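Local coordinates for protein caspase-1 (PDB 1M72) that is a cysteine endopeptidase of the caspase family, probably acting in the protease cascade that executes apoptosis in an insect, at residues C[18-32]-C[256-268]. Sequence-based numbering, arbitrary orientation.
Sequences VDRNAPYYNMNHKHR and TSMLTRLLVFGKK. With EDO (1,2-ethanediol), chain H.
Arg-261 grips a type I beta turn, Asp-19 to Ala-22, by two of the turn's backbone carbonyls: NH1 and NH2 both grip Arg-20 O, at 2.9 and 2.8 Å, and NH1 also reaches Ala-22 O at 2.8 Å. Both nitrogens meet Arg-20 O from the same face of its carbonyl plane, whereas Ala-22 O receives NH1 on a lone pair; Asp-19 O lies over one face of the guanidinium. An extended chain from CG to NE (chi2 -176°, chi3 -169°) carries the charge that far, and on the way CB settles 3.7 Å from the ring centroid of Tyr-25, only 4° off its normal, a CH-pi contact. The same ring ends in OH, which accepts from Thr-260 N at 3.0 Å and also bonds Asp-181, so the phenol is held at its tip as well as on its face. Next to these groups in sequence the backbones form a single bridge, Tyr-24 with Leu-262: Leu-262 N donates to Pro-23 O and Tyr-25 N to Leu-262 O. A water accepts from Val-264 N and probably donates to Tyr-25 O, further along. There Met-27, bent at chi2 and chi3, brings CE to within 3.4 Å of Phe-265 CD1 and also against Leu-263 CD1. The Arg-32 guanidinium is sandwiched between Phe-265 and the aliphatic part of Lys-268, with NH2 close to Phe-265 O in a bond modelled so short that its exact length is doubtful. Lys-268 NZ turns to His-29 O, and Asp-99 forms salt bridges with both Arg-32 and Lys-268, so the two cations gather round one carboxylate. Strand 254-257 pairs antiparallel with a strand of the second subunit, and Gln-230 of that subunit bonds Thr-260 O. The contact thus joins the segment leading into strand 31-39 to the C-terminal segment, which crosses one end of the central six-stranded sheet of the caspase fold.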
ATOM      1  N   VAL C  18      -1.103  22.303   8.271  1.00 28.46           N
ATOM      2  CA  VAL C  18      -0.577  21.777   9.512  1.00 29.16           C
ATOM      3  C   VAL C  18       0.933  22.039   9.493  1.00 29.58           C
ATOM      4  O   VAL C  18       1.536  22.125   8.412  1.00 29.20           O
ATOM      5  CB  VAL C  18      -0.936  20.272   9.577  1.00 32.12           C
ATOM      6  CG1 VAL C  18      -0.166  19.489   8.515  1.00 29.37           C
ATOM      7  CG2 VAL C  18      -0.740  19.746  10.961  1.00 35.26           C
ATOM      8  N   ASP C  19       1.561  22.191  10.655  1.00 30.24           N
ATOM      9  CA  ASP C  19       2.985  22.498  10.635  1.00 32.91           C
ATOM     10  C   ASP C  19       3.854  21.402  10.047  1.00 32.81           C
ATOM     11  O   ASP C  19       3.524  20.204  10.059  1.00 31.30           O
ATOM     12  CB  ASP C  19       3.500  22.905  12.006  1.00 40.99           C
ATOM     13  CG  ASP C  19       3.286  21.854  13.023  1.00 47.06           C
ATOM     14  OD1 ASP C  19       2.097  21.556  13.308  1.00 55.67           O
ATOM     15  OD2 ASP C  19       4.303  21.317  13.539  1.00 54.00           O
ATOM     16  N   ARG C  20       4.991  21.829   9.543  1.00 29.53           N
ATOM     17  CA  ARG C  20       5.863  20.930   8.855  1.00 30.24           C
ATOM     18  C   ARG C  20       6.108  19.550   9.443  1.00 30.93           C
ATOM     19  O   ARG C  20       5.955  18.531   8.737  1.00 30.17           O
ATOM     20  CB  ARG C  20       7.185  21.631   8.600  1.00 31.67           C
ATOM     21  CG  ARG C  20       8.129  20.837   7.734  1.00 29.94           C
ATOM     22  CD  ARG C  20       9.529  21.354   7.891  1.00 31.37           C
ATOM     23  NE  ARG C  20      10.485  20.297   7.627  1.00 35.48           N
ATOM     24  CZ  ARG C  20      11.319  20.323   6.610  1.00 39.37           C
ATOM     25  NH1 ARG C  20      11.291  21.373   5.792  1.00 45.06           N
ATOM     26  NH2 ARG C  20      12.154  19.307   6.396  1.00 39.27           N
ATOM     27  N   ASN C  21       6.489  19.502  10.719  1.00 29.68           N
ATOM     28  CA  ASN C  21       6.821  18.231  11.371  1.00 27.95           C
ATOM     29  C   ASN C  21       5.761  17.589  12.245  1.00 26.87           C
ATOM     30  O   ASN C  21       6.082  16.763  13.086  1.00 27.48           O
ATOM     31  CB  ASN C  21       8.081  18.406  12.202  1.00 28.34           C
ATOM     32  CG  ASN C  21       9.205  19.006  11.403  1.00 34.00           C
ATOM     33  OD1 ASN C  21       9.578  18.476  10.359  1.00 36.12           O
ATOM     34  ND2 ASN C  21       9.743  20.129  11.872  1.00 32.34           N
ATOM     35  N   ALA C  22       4.505  17.956  12.063  1.00 25.12           N
ATOM     36  CA  ALA C  22       3.474  17.356  12.888  1.00 26.97           C
ATOM     37  C   ALA C  22       3.358  15.847  12.627  1.00 28.69           C
ATOM     38  O   ALA C  22       3.478  15.392  11.496  1.00 27.84           O
ATOM     39  CB  ALA C  22       2.112  18.045  12.616  1.00 24.01           C
ATOM     40  N   PRO C  23       3.211  15.051  13.698  1.00 31.23           N
ATOM     41  CA  PRO C  23       3.059  13.601  13.529  1.00 28.00           C
ATOM     42  C   PRO C  23       1.643  13.292  13.027  1.00 26.92           C
ATOM     43  O   PRO C  23       1.414  12.258  12.408  1.00 28.52           O
ATOM     44  CB  PRO C  23       3.284  13.036  14.942  1.00 28.13           C
ATOM     45  CG  PRO C  23       3.073  14.218  15.864  1.00 27.86           C
ATOM     46  CD  PRO C  23       3.645  15.382  15.074  1.00 27.26           C
ATOM     47  N   TYR C  24       0.697  14.193  13.261  1.00 24.83           N
ATOM     48  CA  TYR C  24      -0.690  13.936  12.836  1.00 24.21           C
ATOM     49  C   TYR C  24      -1.209  14.925  11.819  1.00 23.72           C
ATOM     50  O   TYR C  24      -0.760  16.055  11.812  1.00 23.05           O
ATOM     51  CB  TYR C  24      -1.653  13.975  14.037  1.00 25.21           C
ATOM     52  CG  TYR C  24      -1.445  12.855  14.986  1.00 24.26           C
ATOM     53  CD1 TYR C  24      -0.426  12.903  15.952  1.00 25.67           C
ATOM     54  CD2 TYR C  24      -2.192  11.692  14.860  1.00 25.46           C
ATOM     55  CE1 TYR C  24      -0.152  11.804  16.770  1.00 26.13           C
ATOM     56  CE2 TYR C  24      -1.930  10.583  15.656  1.00 27.98           C
ATOM     57  CZ  TYR C  24      -0.909  10.640  16.606  1.00 31.25           C
ATOM     58  OH  TYR C  24      -0.642   9.500  17.339  1.00 36.04           O
ATOM     59  N   TYR C  25      -2.141  14.508  10.951  1.00 22.90           N
ATOM     60  CA  TYR C  25      -2.748  15.463  10.008  1.00 22.48           C
ATOM     61  C   TYR C  25      -3.663  16.327  10.855  1.00 22.40           C
ATOM     62  O   TYR C  25      -4.163  15.870  11.891  1.00 25.16           O
ATOM     63  CB  TYR C  25      -3.638  14.771   8.987  1.00 20.47           C
ATOM     64  CG  TYR C  25      -2.895  14.042   7.923  1.00 20.51           C
ATOM     65  CD1 TYR C  25      -2.191  14.756   6.940  1.00 18.29           C
ATOM     66  CD2 TYR C  25      -2.879  12.633   7.887  1.00 15.93           C
ATOM     67  CE1 TYR C  25      -1.477  14.107   5.948  1.00 18.29           C
ATOM     68  CE2 TYR C  25      -2.164  11.945   6.875  1.00 19.11           C
ATOM     69  CZ  TYR C  25      -1.462  12.688   5.916  1.00 18.61           C
ATOM     70  OH  TYR C  25      -0.711  12.049   4.974  1.00 19.68           O
ATOM     71  N   ASN C  26      -3.910  17.556  10.420  1.00 24.40           N
ATOM     72  CA  ASN C  26      -4.797  18.452  11.154  1.00 22.57           C
ATOM     73  C   ASN C  26      -6.215  18.122  10.742  1.00 23.72           C
ATOM     74  O   ASN C  26      -6.652  18.459   9.653  1.00 22.11           O
ATOM     75  CB  ASN C  26      -4.459  19.929  10.841  1.00 26.30           C
ATOM     76  CG  ASN C  26      -5.601  20.926  11.228  1.00 29.63           C
ATOM     77  OD1 ASN C  26      -6.582  20.556  11.877  1.00 28.23           O
ATOM     78  ND2 ASN C  26      -5.464  22.187  10.799  1.00 29.42           N
ATOM     79  N   MET C  27      -6.933  17.445  11.622  1.00 26.04           N
ATOM     80  CA  MET C  27      -8.316  17.104  11.359  1.00 31.28           C
ATOM     81  C   MET C  27      -9.201  18.017  12.191  1.00 33.98           C
ATOM     82  O   MET C  27     -10.241  17.580  12.678  1.00 36.51           O
ATOM     83  CB  MET C  27      -8.598  15.653  11.752  1.00 31.48           C
ATOM     84  CG  MET C  27      -7.699  14.673  11.083  1.00 32.46           C
ATOM     85  SD  MET C  27      -7.797  14.745   9.281  1.00 33.99           S
ATOM     86  CE  MET C  27      -9.387  13.942   9.101  1.00 31.86           C
ATOM     87  N   ASN C  28      -8.804  19.275  12.361  1.00 34.64           N
ATOM     88  CA  ASN C  28      -9.609  20.178  13.149  1.00 38.71           C
ATOM     89  C   ASN C  28     -10.097  21.360  12.318  1.00 39.60           C
ATOM     90  O   ASN C  28     -10.158  22.482  12.813  1.00 38.50           O
ATOM     91  CB  ASN C  28      -8.823  20.664  14.386  1.00 44.26           C
ATOM     92  CG  ASN C  28      -9.701  21.466  15.369  1.00 50.40           C
ATOM     93  OD1 ASN C  28     -10.885  21.141  15.583  1.00 51.69           O
ATOM     94  ND2 ASN C  28      -9.122  22.506  15.982  1.00 50.48           N
ATOM     95  N   HIS C  29     -10.410  21.102  11.043  1.00 39.14           N
ATOM     96  CA  HIS C  29     -10.933  22.141  10.141  1.00 37.42           C
ATOM     97  C   HIS C  29     -12.433  22.272  10.434  1.00 34.77           C
ATOM     98  O   HIS C  29     -12.995  21.465  11.172  1.00 30.90           O
ATOM     99  CB  HIS C  29     -10.751  21.760   8.657  1.00 32.15           C
ATOM    100  CG  HIS C  29      -9.328  21.768   8.203  1.00 30.47           C
ATOM    101  ND1 HIS C  29      -8.810  22.763   7.397  1.00 29.67           N
ATOM    102  CD2 HIS C  29      -8.312  20.895   8.424  1.00 31.01           C
ATOM    103  CE1 HIS C  29      -7.537  22.507   7.141  1.00 28.30           C
ATOM    104  NE2 HIS C  29      -7.209  21.379   7.751  1.00 31.05           N
ATOM    105  N   LYS C  30     -13.067  23.286   9.862  1.00 32.10           N
ATOM    106  CA  LYS C  30     -14.494  23.491  10.072  1.00 32.32           C
ATOM    107  C   LYS C  30     -15.258  22.235   9.649  1.00 31.15           C
ATOM    108  O   LYS C  30     -16.135  21.757  10.363  1.00 31.04           O
ATOM    109  CB  LYS C  30     -14.959  24.707   9.252  1.00 34.38           C
ATOM    110  CG  LYS C  30     -16.444  24.994   9.338  1.00 38.78           C
ATOM    111  CD  LYS C  30     -16.901  26.168   8.430  1.00 39.05           C
ATOM    112  CE  LYS C  30     -18.292  26.623   8.896  1.00 41.15           C
ATOM    113  NZ  LYS C  30     -18.911  27.625   7.989  1.00 47.60           N
ATOM    114  N   HIS C  31     -14.951  21.694   8.477  1.00 31.38           N
ATOM    115  CA  HIS C  31     -15.650  20.460   8.037  1.00 32.68           C
ATOM    116  C   HIS C  31     -14.730  19.283   7.897  1.00 31.61           C
ATOM    117  O   HIS C  31     -13.533  19.443   7.622  1.00 33.20           O
ATOM    118  CB  HIS C  31     -16.314  20.664   6.674  1.00 31.81           C
ATOM    119  CG  HIS C  31     -17.168  21.890   6.610  1.00 37.08           C
ATOM    120  ND1 HIS C  31     -18.375  21.992   7.270  1.00 36.59           N
ATOM    121  CD2 HIS C  31     -16.970  23.082   5.998  1.00 36.37           C
ATOM    122  CE1 HIS C  31     -18.885  23.190   7.062  1.00 36.99           C
ATOM    123  NE2 HIS C  31     -18.051  23.872   6.297  1.00 38.07           N
ATOM    124  N   ARG C  32     -15.295  18.093   8.073  1.00 33.90           N
ATOM    125  CA  ARG C  32     -14.542  16.837   7.866  1.00 30.56           C
ATOM    126  C   ARG C  32     -14.166  16.790   6.366  1.00 29.09           C
ATOM    127  O   ARG C  32     -13.014  16.556   5.982  1.00 27.12           O
ATOM    128  CB  ARG C  32     -15.434  15.642   8.145  1.00 31.43           C
ATOM    129  CG  ARG C  32     -14.769  14.322   7.892  1.00 31.56           C
ATOM    130  CD  ARG C  32     -14.355  13.659   9.201  1.00 31.99           C
ATOM    131  NE  ARG C  32     -13.175  14.249   9.809  1.00 30.55           N
ATOM    132  CZ  ARG C  32     -12.881  14.166  11.112  1.00 28.96           C
ATOM    133  NH1 ARG C  32     -13.686  13.520  11.976  1.00 21.02           N
ATOM    134  NH2 ARG C  32     -11.756  14.715  11.543  1.00 29.81           N
ATOM    135  N   THR C 256      -2.749   0.681   0.057  1.00 13.23           N
ATOM    136  CA  THR C 256      -1.621   1.423  -0.509  1.00 16.72           C
ATOM    137  C   THR C 256      -1.579   2.800   0.111  1.00 17.07           C
ATOM    138  O   THR C 256      -2.526   3.581   0.003  1.00 16.97           O
ATOM    139  CB  THR C 256      -1.722   1.531  -2.066  1.00 18.18           C
ATOM    140  OG1 THR C 256      -1.797   0.212  -2.633  1.00 21.86           O
ATOM    141  CG2 THR C 256      -0.482   2.237  -2.658  1.00 18.03           C
ATOM    142  N   SER C 257      -0.467   3.101   0.763  1.00 16.82           N
ATOM    143  CA  SER C 257      -0.355   4.369   1.438  1.00 19.00           C
ATOM    144  C   SER C 257       0.849   5.203   1.062  1.00 19.26           C
ATOM    145  O   SER C 257       1.990   4.690   0.975  1.00 17.98           O
ATOM    146  CB  SER C 257      -0.385   4.137   2.972  1.00 21.23           C
ATOM    147  OG  SER C 257       0.123   5.221   3.733  1.00 21.92           O
ATOM    148  N   MET C 258       0.544   6.484   0.808  1.00 18.95           N
ATOM    149  CA  MET C 258       1.510   7.540   0.529  1.00 19.06           C
ATOM    150  C   MET C 258       1.374   8.560   1.685  1.00 18.80           C
ATOM    151  O   MET C 258       1.897   9.671   1.586  1.00 19.85           O
ATOM    152  CB  MET C 258       1.200   8.275  -0.776  1.00 20.16           C
ATOM    153  CG  MET C 258       1.744   7.624  -2.035  1.00 24.89           C
ATOM    154  SD  MET C 258       1.020   6.041  -2.450  1.00 33.99           S
ATOM    155  CE  MET C 258      -0.604   6.384  -2.829  1.00 20.21           C
ATOM    156  N   LEU C 259       0.663   8.195   2.755  1.00 18.74           N
ATOM    157  CA  LEU C 259       0.466   9.096   3.901  1.00 19.45           C
ATOM    158  C   LEU C 259       1.767   9.496   4.570  1.00 20.17           C
ATOM    159  O   LEU C 259       2.603   8.658   4.906  1.00 21.87           O
ATOM    160  CB  LEU C 259      -0.467   8.465   4.934  1.00 16.20           C
ATOM    161  CG  LEU C 259      -1.871   8.164   4.394  1.00 19.07           C
ATOM    162  CD1 LEU C 259      -2.714   7.720   5.549  1.00 14.62           C
ATOM    163  CD2 LEU C 259      -2.551   9.412   3.689  1.00 14.77           C
ATOM    164  N   THR C 260       1.956  10.797   4.742  1.00 22.44           N
ATOM    165  CA  THR C 260       3.180  11.305   5.369  1.00 21.36           C
ATOM    166  C   THR C 260       2.975  11.619   6.882  1.00 24.10           C
ATOM    167  O   THR C 260       3.906  12.010   7.595  1.00 28.19           O
ATOM    168  CB  THR C 260       3.635  12.571   4.637  1.00 20.83           C
ATOM    169  OG1 THR C 260       2.589  13.545   4.716  1.00 20.28           O
ATOM    170  CG2 THR C 260       3.926  12.271   3.149  1.00 21.22           C
ATOM    171  N   ARG C 261       1.742  11.495   7.354  1.00 21.48           N
ATOM    172  CA  ARG C 261       1.440  11.731   8.748  1.00 22.76           C
ATOM    173  C   ARG C 261       0.381  10.696   9.156  1.00 22.98           C
ATOM    174  O   ARG C 261      -0.175   9.995   8.308  1.00 19.53           O
ATOM    175  CB  ARG C 261       0.901  13.157   8.966  1.00 25.15           C
ATOM    176  CG  ARG C 261       1.761  14.268   8.345  1.00 21.89           C
ATOM    177  CD  ARG C 261       1.188  15.621   8.710  1.00 21.05           C
ATOM    178  NE  ARG C 261       1.822  16.691   7.940  1.00 23.65           N
ATOM    179  CZ  ARG C 261       3.095  17.070   8.083  1.00 24.24           C
ATOM    180  NH1 ARG C 261       3.902  16.488   8.990  1.00 19.20           N
ATOM    181  NH2 ARG C 261       3.580  17.999   7.272  1.00 24.00           N
ATOM    182  N   LEU C 262       0.126  10.593  10.460  1.00 23.62           N
ATOM    183  CA  LEU C 262      -0.841   9.642  10.959  1.00 25.01           C
ATOM    184  C   LEU C 262      -2.202  10.281  10.836  1.00 22.94           C
ATOM    185  O   LEU C 262      -2.345  11.489  10.967  1.00 23.15           O
ATOM    186  CB  LEU C 262      -0.549   9.274  12.415  1.00 25.08           C
ATOM    187  CG  LEU C 262       0.685   8.439  12.763  1.00 25.41           C
ATOM    188  CD1 LEU C 262       0.861   8.483  14.258  1.00 27.15           C
ATOM    189  CD2 LEU C 262       0.535   6.985  12.335  1.00 24.08           C
ATOM    190  N   LEU C 263      -3.195   9.463  10.571  1.00 21.38           N
ATOM    191  CA  LEU C 263      -4.549   9.976  10.442  1.00 22.97           C
ATOM    192  C   LEU C 263      -5.518   9.435  11.509  1.00 21.59           C
ATOM    193  O   LEU C 263      -5.881   8.258  11.520  1.00 24.19           O
ATOM    194  CB  LEU C 263      -5.100   9.694   9.021  1.00 20.65           C
ATOM    195  CG  LEU C 263      -6.600   9.962   8.791  1.00 23.99           C
ATOM    196  CD1 LEU C 263      -7.034  11.308   9.354  1.00 25.25           C
ATOM    197  CD2 LEU C 263      -6.877   9.886   7.333  1.00 23.46           C
ATOM    198  N   VAL C 264      -5.897  10.301  12.435  1.00 23.22           N
ATOM    199  CA  VAL C 264      -6.863   9.975  13.477  1.00 22.35           C
ATOM    200  C   VAL C 264      -7.992  10.982  13.284  1.00 22.83           C
ATOM    201  O   VAL C 264      -7.771  12.191  13.339  1.00 24.71           O
ATOM    202  CB  VAL C 264      -6.228  10.117  14.852  1.00 26.12           C
ATOM    203  CG1 VAL C 264      -7.310  10.255  15.914  1.00 23.52           C
ATOM    204  CG2 VAL C 264      -5.347   8.890  15.122  1.00 24.72           C
ATOM    205  N   PHE C 265      -9.197  10.503  13.005  1.00 24.46           N
ATOM    206  CA  PHE C 265     -10.311  11.412  12.758  1.00 28.42           C
ATOM    207  C   PHE C 265     -10.705  12.374  13.891  1.00 32.49           C
ATOM    208  O   PHE C 265     -10.950  13.567  13.633  1.00 29.48           O
ATOM    209  CB  PHE C 265     -11.552  10.634  12.281  1.00 26.43           C
ATOM    210  CG  PHE C 265     -11.470  10.210  10.827  1.00 27.65           C
ATOM    211  CD1 PHE C 265     -11.298  11.167   9.818  1.00 23.90           C
ATOM    212  CD2 PHE C 265     -11.543   8.857  10.468  1.00 25.30           C
ATOM    213  CE1 PHE C 265     -11.199  10.778   8.469  1.00 24.90           C
ATOM    214  CE2 PHE C 265     -11.445   8.447   9.127  1.00 23.55           C
ATOM    215  CZ  PHE C 265     -11.272   9.403   8.120  1.00 26.29           C
ATOM    216  N   GLY C 266     -10.747  11.857  15.125  1.00 34.06           N
ATOM    217  CA  GLY C 266     -11.126  12.675  16.257  1.00 36.74           C
ATOM    218  C   GLY C 266     -12.614  12.869  16.162  1.00 38.48           C
ATOM    219  O   GLY C 266     -13.257  12.130  15.446  1.00 38.74           O
ATOM    220  N   LYS C 267     -13.166  13.825  16.894  1.00 41.88           N
ATOM    221  CA  LYS C 267     -14.592  14.093  16.800  1.00 45.64           C
ATOM    222  C   LYS C 267     -14.663  15.563  16.458  1.00 46.49           C
ATOM    223  O   LYS C 267     -13.927  16.371  17.021  1.00 46.66           O
ATOM    224  CB  LYS C 267     -15.315  13.873  18.126  1.00 47.69           C
ATOM    225  CG  LYS C 267     -14.858  12.681  18.917  1.00 53.33           C
ATOM    226  CD  LYS C 267     -15.794  12.406  20.102  1.00 55.95           C
ATOM    227  CE  LYS C 267     -16.755  11.253  19.806  1.00 59.81           C
ATOM    228  NZ  LYS C 267     -16.046   9.938  19.605  1.00 61.71           N
ATOM    229  N   LYS C 268     -15.518  15.906  15.514  1.00 46.71           N
ATOM    230  CA  LYS C 268     -15.688  17.292  15.147  1.00 48.56           C
ATOM    231  C   LYS C 268     -16.335  17.994  16.374  1.00 51.60           C
ATOM    232  O   LYS C 268     -15.751  19.006  16.869  1.00 52.32           O
ATOM    233  CB  LYS C 268     -16.596  17.377  13.909  1.00 47.34           C
ATOM    234  CG  LYS C 268     -16.076  16.603  12.679  1.00 45.97           C
ATOM    235  CD  LYS C 268     -15.293  17.504  11.689  1.00 39.47           C
ATOM    236  CE  LYS C 268     -14.039  18.079  12.296  1.00 37.44           C
ATOM    237  NZ  LYS C 268     -13.221  18.884  11.359  1.00 32.46           N
TER
HETATM  238  C1  EDO H 503      -3.892  18.604   7.536  1.00 24.69           C
HETATM  239  O1  EDO H 503      -2.607  18.037   7.387  1.00 30.31           O
HETATM  240  C2  EDO H 503      -4.938  17.525   7.535  1.00 30.96           C
HETATM  241  O2  EDO H 503      -6.135  18.094   7.050  1.00 27.94           O
HETATM  242  O   HOH W   1      -5.027  13.164  12.344  1.00 28.69           O